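Local coordinates for Bpsl2520 (Burkholderia pseudomallei K96243, PDB 6F03), which is a secreted antigen, probably exported by way of a signal peptide, whose molecular function is unknown and which carries a DUF2059 domain, at residues B[42-53]-B[139-150]. Numbering follows the deposited sequence. Where two conformers were deposited one is given.
Sequences KKAAIKDLLDAI and TSEIKDLTTFYK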
ATOM      1  N   LYS B  42      -8.199  -2.791  31.329  1.00 36.24           N
ATOM      2  CA  LYS B  42      -7.883  -2.956  29.916  1.00 36.41           C
ATOM      3  C   LYS B  42      -6.946  -1.854  29.420  1.00 34.59           C
ATOM      4  O   LYS B  42      -6.005  -2.131  28.670  1.00 30.89           O
ATOM      5  CB  LYS B  42      -9.170  -2.998  29.093  1.00 35.11           C
ATOM      6  CG  LYS B  42      -8.946  -3.412  27.641  1.00 34.77           C
ATOM      7  CD  LYS B  42     -10.265  -3.776  26.970  1.00 35.69           C
ATOM      8  CE  LYS B  42     -10.011  -4.423  25.629  1.00 34.10           C
ATOM      9  NZ  LYS B  42     -11.270  -4.798  24.930  1.00 31.16           N
ATOM     10  N   LYS B  43      -7.183  -0.601  29.825  1.00 36.43           N
ATOM     11  CA  LYS B  43      -6.294   0.484  29.427  1.00 35.07           C
ATOM     12  C   LYS B  43      -4.858   0.212  29.871  1.00 36.02           C
ATOM     13  O   LYS B  43      -3.913   0.343  29.082  1.00 34.18           O
ATOM     14  CB  LYS B  43      -6.789   1.815  29.995  1.00 40.77           C
ATOM     15  CG  LYS B  43      -5.965   3.033  29.535  1.00 48.46           C
ATOM     16  CD  LYS B  43      -6.489   4.353  30.114  1.00 54.10           C
ATOM     17  CE  LYS B  43      -5.533   5.525  29.841  1.00 57.90           C
ATOM     18  NZ  LYS B  43      -5.345   5.872  28.405  1.00 58.36           N
ATOM     19  N   ALA B  44      -4.677  -0.175  31.135  1.00 32.16           N
ATOM     20  CA  ALA B  44      -3.330  -0.439  31.628  1.00 31.91           C
ATOM     21  C   ALA B  44      -2.685  -1.603  30.891  1.00 29.59           C
ATOM     22  O   ALA B  44      -1.475  -1.602  30.667  1.00 30.76           O
ATOM     23  CB  ALA B  44      -3.361  -0.708  33.133  1.00 33.22           C
ATOM     24  N   ALA B  45      -3.468  -2.599  30.488  1.00 29.10           N
ATOM     25  CA  ALA B  45      -2.886  -3.700  29.726  1.00 27.77           C
ATOM     26  C   ALA B  45      -2.448  -3.229  28.346  1.00 27.54           C
ATOM     27  O   ALA B  45      -1.359  -3.580  27.874  1.00 28.88           O
ATOM     28  CB  ALA B  45      -3.891  -4.854  29.621  1.00 25.88           C
ATOM     29  N   ILE B  46      -3.266  -2.399  27.700  1.00 27.09           N
ATOM     30  CA  ILE B  46      -2.906  -1.899  26.384  1.00 23.92           C
ATOM     31  C   ILE B  46      -1.679  -1.008  26.467  1.00 26.42           C
ATOM     32  O   ILE B  46      -0.802  -1.048  25.589  1.00 29.57           O
ATOM     33  CB  ILE B  46      -4.096  -1.181  25.734  1.00 23.69           C
ATOM     34  CG1 ILE B  46      -5.168  -2.210  25.362  1.00 29.40           C
ATOM     35  CG2 ILE B  46      -3.621  -0.405  24.539  1.00 20.20           C
ATOM     36  CD1 ILE B  46      -6.547  -1.612  24.995  1.00 28.79           C
ATOM     37  N   LYS B  47      -1.596  -0.179  27.500  1.00 24.24           N
ATOM     38  CA  LYS B  47      -0.405   0.644  27.653  1.00 29.99           C
ATOM     39  C   LYS B  47       0.861  -0.218  27.689  1.00 29.96           C
ATOM     40  O   LYS B  47       1.869   0.133  27.068  1.00 26.79           O
ATOM     41  CB  LYS B  47      -0.534   1.515  28.906  1.00 33.09           C
ATOM     42  CG  LYS B  47       0.680   2.386  29.199  1.00 38.59           C
ATOM     43  CD  LYS B  47       0.490   3.089  30.522  1.00 46.27           C
ATOM     44  CE  LYS B  47       1.697   3.910  30.903  1.00 52.68           C
ATOM     45  NZ  LYS B  47       1.766   4.029  32.391  1.00 57.13           N
ATOM     46  N   ASP B  48       0.835  -1.345  28.413  1.00 29.71           N
ATOM     47  CA  ASP B  48       1.992  -2.240  28.397  1.00 31.14           C
ATOM     48  C   ASP B  48       2.203  -2.880  27.024  1.00 30.10           C
ATOM     49  O   ASP B  48       3.347  -3.039  26.583  1.00 29.45           O
ATOM     50  CB  ASP B  48       1.870  -3.304  29.482  1.00 38.75           C
ATOM     51  CG  ASP B  48       2.142  -2.742  30.873  1.00 47.28           C
ATOM     52  OD1 ASP B  48       2.643  -1.595  30.961  1.00 47.84           O
ATOM     53  OD2 ASP B  48       1.888  -3.452  31.874  1.00 53.27           O
ATOM     54  N   LEU B  49       1.127  -3.236  26.319  1.00 27.85           N
ATOM     55  CA  LEU B  49       1.303  -3.808  24.987  1.00 25.29           C
ATOM     56  C   LEU B  49       1.922  -2.790  24.035  1.00 26.38           C
ATOM     57  O   LEU B  49       2.836  -3.117  23.280  1.00 25.63           O
ATOM     58  CB  LEU B  49      -0.026  -4.317  24.436  1.00 27.82           C
ATOM     59  CG  LEU B  49       0.084  -4.945  23.042  1.00 31.92           C
ATOM     60  CD1 LEU B  49       1.188  -5.944  23.027  1.00 36.45           C
ATOM     61  CD2 LEU B  49      -1.204  -5.618  22.631  1.00 33.83           C
ATOM     62  N   LEU B  50       1.414  -1.551  24.046  1.00 28.06           N
ATOM     63  CA  LEU B  50       1.951  -0.502  23.176  1.00 26.97           C
ATOM     64  C   LEU B  50       3.442  -0.267  23.427  1.00 28.27           C
ATOM     65  O   LEU B  50       4.216  -0.055  22.485  1.00 24.58           O
ATOM     66  CB  LEU B  50       1.157   0.791  23.378  1.00 23.60           C
ATOM     67  CG  LEU B  50      -0.295   0.743  22.847  1.00 25.51           C
ATOM     68  CD1 LEU B  50      -1.026   2.057  23.091  1.00 27.53           C
ATOM     69  CD2 LEU B  50      -0.301   0.371  21.371  1.00 21.65           C
ATOM     70  N   ASP B  51       3.860  -0.287  24.690  1.00 31.80           N
ATOM     71  CA  ASP B  51       5.284  -0.180  25.008  1.00 35.28           C
ATOM     72  C   ASP B  51       6.086  -1.340  24.406  1.00 32.52           C
ATOM     73  O   ASP B  51       7.180  -1.141  23.868  1.00 33.05           O
ATOM     74  CB  ASP B  51       5.454  -0.126  26.527  1.00 43.58           C
ATOM     75  CG  ASP B  51       6.895   0.016  26.954  1.00 55.84           C
ATOM     76  OD1 ASP B  51       7.470   1.107  26.708  1.00 57.76           O
ATOM     77  OD2 ASP B  51       7.443  -0.957  27.546  1.00 61.63           O
ATOM     78  N   ALA B  52       5.554  -2.559  24.475  1.00 30.62           N
ATOM     79  CA  ALA B  52       6.297  -3.724  24.009  1.00 28.48           C
ATOM     80  C   ALA B  52       6.437  -3.761  22.486  1.00 30.01           C
ATOM     81  O   ALA B  52       7.389  -4.360  21.971  1.00 28.86           O
ATOM     82  CB  ALA B  52       5.622  -5.016  24.511  1.00 27.63           C
ATOM     83  N   ILE B  53       5.499  -3.178  21.739  1.00 26.14           N
ATOM     84  CA  ILE B  53       5.635  -3.192  20.284  1.00 30.58           C
ATOM     85  C   ILE B  53       6.296  -1.909  19.784  1.00 34.82           C
ATOM     86  O   ILE B  53       6.327  -1.650  18.576  1.00 36.22           O
ATOM     87  CB  ILE B  53       4.269  -3.407  19.606  1.00 31.66           C
ATOM     88  CG1 ILE B  53       3.331  -2.223  19.868  1.00 27.85           C
ATOM     89  CG2 ILE B  53       3.622  -4.707  20.102  1.00 31.96           C
ATOM     90  CD1 ILE B  53       1.972  -2.314  19.093  1.00 26.52           C
ATOM     91  N   THR B 139      -9.126  -8.003  27.105  1.00 31.18           N
ATOM     92  CA  THR B 139      -8.061  -7.728  28.062  1.00 31.07           C
ATOM     93  C   THR B 139      -7.124  -8.920  28.225  1.00 32.53           C
ATOM     94  O   THR B 139      -5.904  -8.761  28.297  1.00 33.56           O
ATOM     95  CB  THR B 139      -8.659  -7.356  29.422  1.00 31.79           C
ATOM     96  OG1 THR B 139      -9.548  -6.243  29.268  1.00 33.34           O
ATOM     97  CG2 THR B 139      -7.562  -6.943  30.381  1.00 29.24           C
ATOM     98  N   SER B 140      -7.666 -10.126  28.287  1.00 31.08           N
ATOM     99  CA  SER B 140      -6.802 -11.283  28.453  0.65 31.89           C
ATOM    100  C   SER B 140      -5.986 -11.551  27.189  1.00 30.46           C
ATOM    101  O   SER B 140      -4.831 -11.987  27.275  1.00 28.00           O
ATOM    102  CB  SER B 140      -7.646 -12.500  28.858  0.65 31.28           C
ATOM    103  OG  SER B 140      -6.867 -13.677  28.920  0.65 31.15           O
ATOM    104  N   GLU B 141      -6.551 -11.282  26.011  1.00 30.28           N
ATOM    105  CA  GLU B 141      -5.773 -11.452  24.784  1.00 29.41           C
ATOM    106  C   GLU B 141      -4.665 -10.408  24.684  1.00 26.19           C
ATOM    107  O   GLU B 141      -3.559 -10.702  24.218  1.00 23.23           O
ATOM    108  CB  GLU B 141      -6.683 -11.383  23.561  1.00 31.40           C
ATOM    109  CG  GLU B 141      -7.609 -12.597  23.407  1.00 36.24           C
ATOM    110  CD  GLU B 141      -8.786 -12.347  22.457  1.00 39.08           C
ATOM    111  OE1 GLU B 141      -9.051 -11.170  22.118  1.00 40.33           O
ATOM    112  OE2 GLU B 141      -9.448 -13.327  22.051  1.00 41.97           O
ATOM    113  N   ILE B 142      -4.945  -9.184  25.111  1.00 22.87           N
ATOM    114  CA  ILE B 142      -3.906  -8.160  25.143  1.00 27.10           C
ATOM    115  C   ILE B 142      -2.756  -8.584  26.054  1.00 27.31           C
ATOM    116  O   ILE B 142      -1.578  -8.326  25.757  1.00 27.16           O
ATOM    117  CB  ILE B 142      -4.522  -6.804  25.535  1.00 28.93           C
ATOM    118  CG1 ILE B 142      -5.439  -6.335  24.399  1.00 27.04           C
ATOM    119  CG2 ILE B 142      -3.453  -5.777  25.838  1.00 30.84           C
ATOM    120  CD1 ILE B 142      -6.461  -5.302  24.810  1.00 27.29           C
ATOM    121  N   LYS B 143      -3.069  -9.212  27.189  1.00 26.38           N
ATOM    122  CA  LYS B 143      -1.997  -9.664  28.072  1.00 25.85           C
ATOM    123  C   LYS B 143      -1.199 -10.810  27.452  1.00 26.82           C
ATOM    124  O   LYS B 143       0.037 -10.822  27.537  1.00 26.97           O
ATOM    125  CB  LYS B 143      -2.558 -10.052  29.439  1.00 29.14           C
ATOM    126  CG  LYS B 143      -3.063  -8.860  30.245  1.00 31.67           C
ATOM    127  CD  LYS B 143      -3.504  -9.314  31.644  1.00 36.61           C
ATOM    128  CE  LYS B 143      -4.006  -8.149  32.480  1.00 39.73           C
ATOM    129  NZ  LYS B 143      -4.654  -8.623  33.734  1.00 45.80           N
ATOM    130  N   ASP B 144      -1.876 -11.779  26.821  1.00 24.58           N
ATOM    131  CA  ASP B 144      -1.149 -12.830  26.105  1.00 23.42           C
ATOM    132  C   ASP B 144      -0.220 -12.226  25.051  1.00 29.12           C
ATOM    133  O   ASP B 144       0.918 -12.674  24.897  1.00 29.42           O
ATOM    134  CB  ASP B 144      -2.099 -13.812  25.418  1.00 23.50           C
ATOM    135  CG  ASP B 144      -2.921 -14.663  26.396  1.00 26.28           C
ATOM    136  OD1 ASP B 144      -2.575 -14.729  27.591  0.64 23.34           O
ATOM    137  OD2 ASP B 144      -3.931 -15.254  25.937  0.62 26.15           O
ATOM    138  N   LEU B 145      -0.722 -11.250  24.267  1.00 21.78           N
ATOM    139  CA  LEU B 145       0.099 -10.627  23.234  1.00 25.41           C
ATOM    140  C   LEU B 145       1.352 -10.007  23.827  1.00 25.04           C
ATOM    141  O   LEU B 145       2.438 -10.114  23.252  1.00 24.57           O
ATOM    142  CB  LEU B 145      -0.688  -9.538  22.490  1.00 23.37           C
ATOM    143  CG  LEU B 145      -1.660 -10.076  21.465  1.00 29.56           C
ATOM    144  CD1 LEU B 145      -2.454  -8.932  20.861  1.00 35.63           C
ATOM    145  CD2 LEU B 145      -0.847 -10.812  20.412  1.00 27.72           C
ATOM    146  N   THR B 146       1.206  -9.303  24.948  1.00 24.65           N
ATOM    147  CA  THR B 146       2.353  -8.670  25.572  1.00 20.44           C
ATOM    148  C   THR B 146       3.402  -9.705  25.961  1.00 26.85           C
ATOM    149  O   THR B 146       4.612  -9.483  25.780  1.00 27.80           O
ATOM    150  CB  THR B 146       1.896  -7.854  26.769  1.00 21.46           C
ATOM    151  OG1 THR B 146       0.873  -6.953  26.349  1.00 22.79           O
ATOM    152  CG2 THR B 146       3.053  -7.047  27.365  1.00 23.58           C
ATOM    153  N   THR B 147       2.962 -10.830  26.520  1.00 23.58           N
ATOM    154  CA  THR B 147       3.888 -11.907  26.848  1.00 26.50           C
ATOM    155  C   THR B 147       4.657 -12.365  25.616  1.00 25.57           C
ATOM    156  O   THR B 147       5.884 -12.493  25.649  1.00 28.37           O
ATOM    157  CB  THR B 147       3.131 -13.092  27.446  1.00 26.42           C
ATOM    158  OG1 THR B 147       2.564 -12.711  28.706  1.00 30.41           O
ATOM    159  CG2 THR B 147       4.098 -14.289  27.609  1.00 23.56           C
ATOM    160  N   PHE B 148       3.959 -12.600  24.505  1.00 24.13           N
ATOM    161  CA  PHE B 148       4.681 -13.012  23.307  1.00 24.37           C
ATOM    162  C   PHE B 148       5.641 -11.913  22.829  1.00 25.93           C
ATOM    163  O   PHE B 148       6.786 -12.198  22.459  1.00 29.87           O
ATOM    164  CB  PHE B 148       3.707 -13.411  22.210  1.00 23.90           C
ATOM    165  CG  PHE B 148       4.345 -13.523  20.858  1.00 27.28           C
ATOM    166  CD1 PHE B 148       5.167 -14.596  20.562  1.00 27.42           C
ATOM    167  CD2 PHE B 148       4.126 -12.545  19.885  1.00 29.28           C
ATOM    168  CE1 PHE B 148       5.769 -14.705  19.321  1.00 32.19           C
ATOM    169  CE2 PHE B 148       4.721 -12.641  18.629  1.00 30.40           C
ATOM    170  CZ  PHE B 148       5.546 -13.726  18.348  1.00 31.74           C
ATOM    171  N   TYR B 149       5.204 -10.651  22.841  1.00 20.46           N
ATOM    172  CA  TYR B 149       6.055  -9.589  22.288  1.00 26.01           C
ATOM    173  C   TYR B 149       7.307  -9.339  23.127  1.00 29.06           C
ATOM    174  O   TYR B 149       8.346  -8.947  22.580  1.00 30.41           O
ATOM    175  CB  TYR B 149       5.278  -8.276  22.139  1.00 27.38           C
ATOM    176  CG  TYR B 149       4.373  -8.229  20.933  1.00 28.33           C
ATOM    177  CD1 TYR B 149       4.883  -8.448  19.653  1.00 32.69           C
ATOM    178  CD2 TYR B 149       3.035  -7.892  21.051  1.00 29.04           C
ATOM    179  CE1 TYR B 149       4.067  -8.374  18.522  1.00 29.74           C
ATOM    180  CE2 TYR B 149       2.208  -7.814  19.927  1.00 28.46           C
ATOM    181  CZ  TYR B 149       2.745  -8.056  18.675  1.00 30.57           C
ATOM    182  OH  TYR B 149       1.962  -7.982  17.575  1.00 32.26           O
ATOM    183  N   LYS B 150       7.225  -9.526  24.442  1.00 29.54           N
ATOM    184  CA  LYS B 150       8.392  -9.416  25.305  1.00 30.51           C
ATOM    185  C   LYS B 150       9.254 -10.676  25.317  1.00 29.91           C
ATOM    186  O   LYS B 150      10.382 -10.612  25.788  1.00 31.58           O
ATOM    187  CB  LYS B 150       7.965  -9.056  26.737  1.00 27.08           C
ATOM    188  CG  LYS B 150       7.335  -7.669  26.804  1.00 30.49           C
ATOM    189  CD  LYS B 150       7.330  -7.078  28.202  1.00 38.79           C
ATOM    190  CE  LYS B 150       8.477  -6.061  28.394  1.00 45.44           C
ATOM    191  NZ  LYS B 150       8.356  -4.826  27.509  1.00 52.67           N
TER
HETATM  192  O   HOH W   1      -0.356  -5.974  28.395  1.00 26.38           O
HETATM  193  O   HOH W   2       5.388  -3.457  28.305  1.00 33.08           O
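Leu49 is a knob from helix 40-52 into helix 139-150: its side chain drops among Ile142, Leu145, Thr146 and Tyr149, CD2 reaching CG2 of Ile142 while CD1 comes within 3.3 Å of CD2 at the edge of the Tyr149 ring. Ile142 answers as a knob between Lys42, Ala45, Ile46 and Leu49, and Thr146 as a third among Ala45, Asp48, Leu49 and Ala52. Round Ile142 the packing is tight, its CD1 lying only 3.4 Å from Ile46 CG1. Farther along, Ile53 lays its CG2 over one face of Tyr149, a CH-pi contact 3.4 Å from the ring centroid; chi1 of 65° turns CG1 between the backbone N and carbonyl, leaving CG2 beside the N and over the ring. Over 42-52 and 139-150 the axes run in nearly the same direction, 24° apart and 9.0 Å at closest approach.

The other flank is wetter. Thr146 OG1 donates to Ile142 O (2.9 Å) within its own helix and accepts from a water that also donates to Ala45 O. Asp51 OD2 and Lys150 NZ form a long salt bridge at 4.0 Å; a second water donates to Asp48 O and bonds both only weakly.

Lys42 runs extended past Thr139 to carbonyls of Ala134 and Tyr137, while helix 119-136 covers Ile46 through Tyr130 and Ile53 through Tyr133. Tyr149 also packs on helix 152-193, and Phe148 stacks on Phe148 of the second subunit.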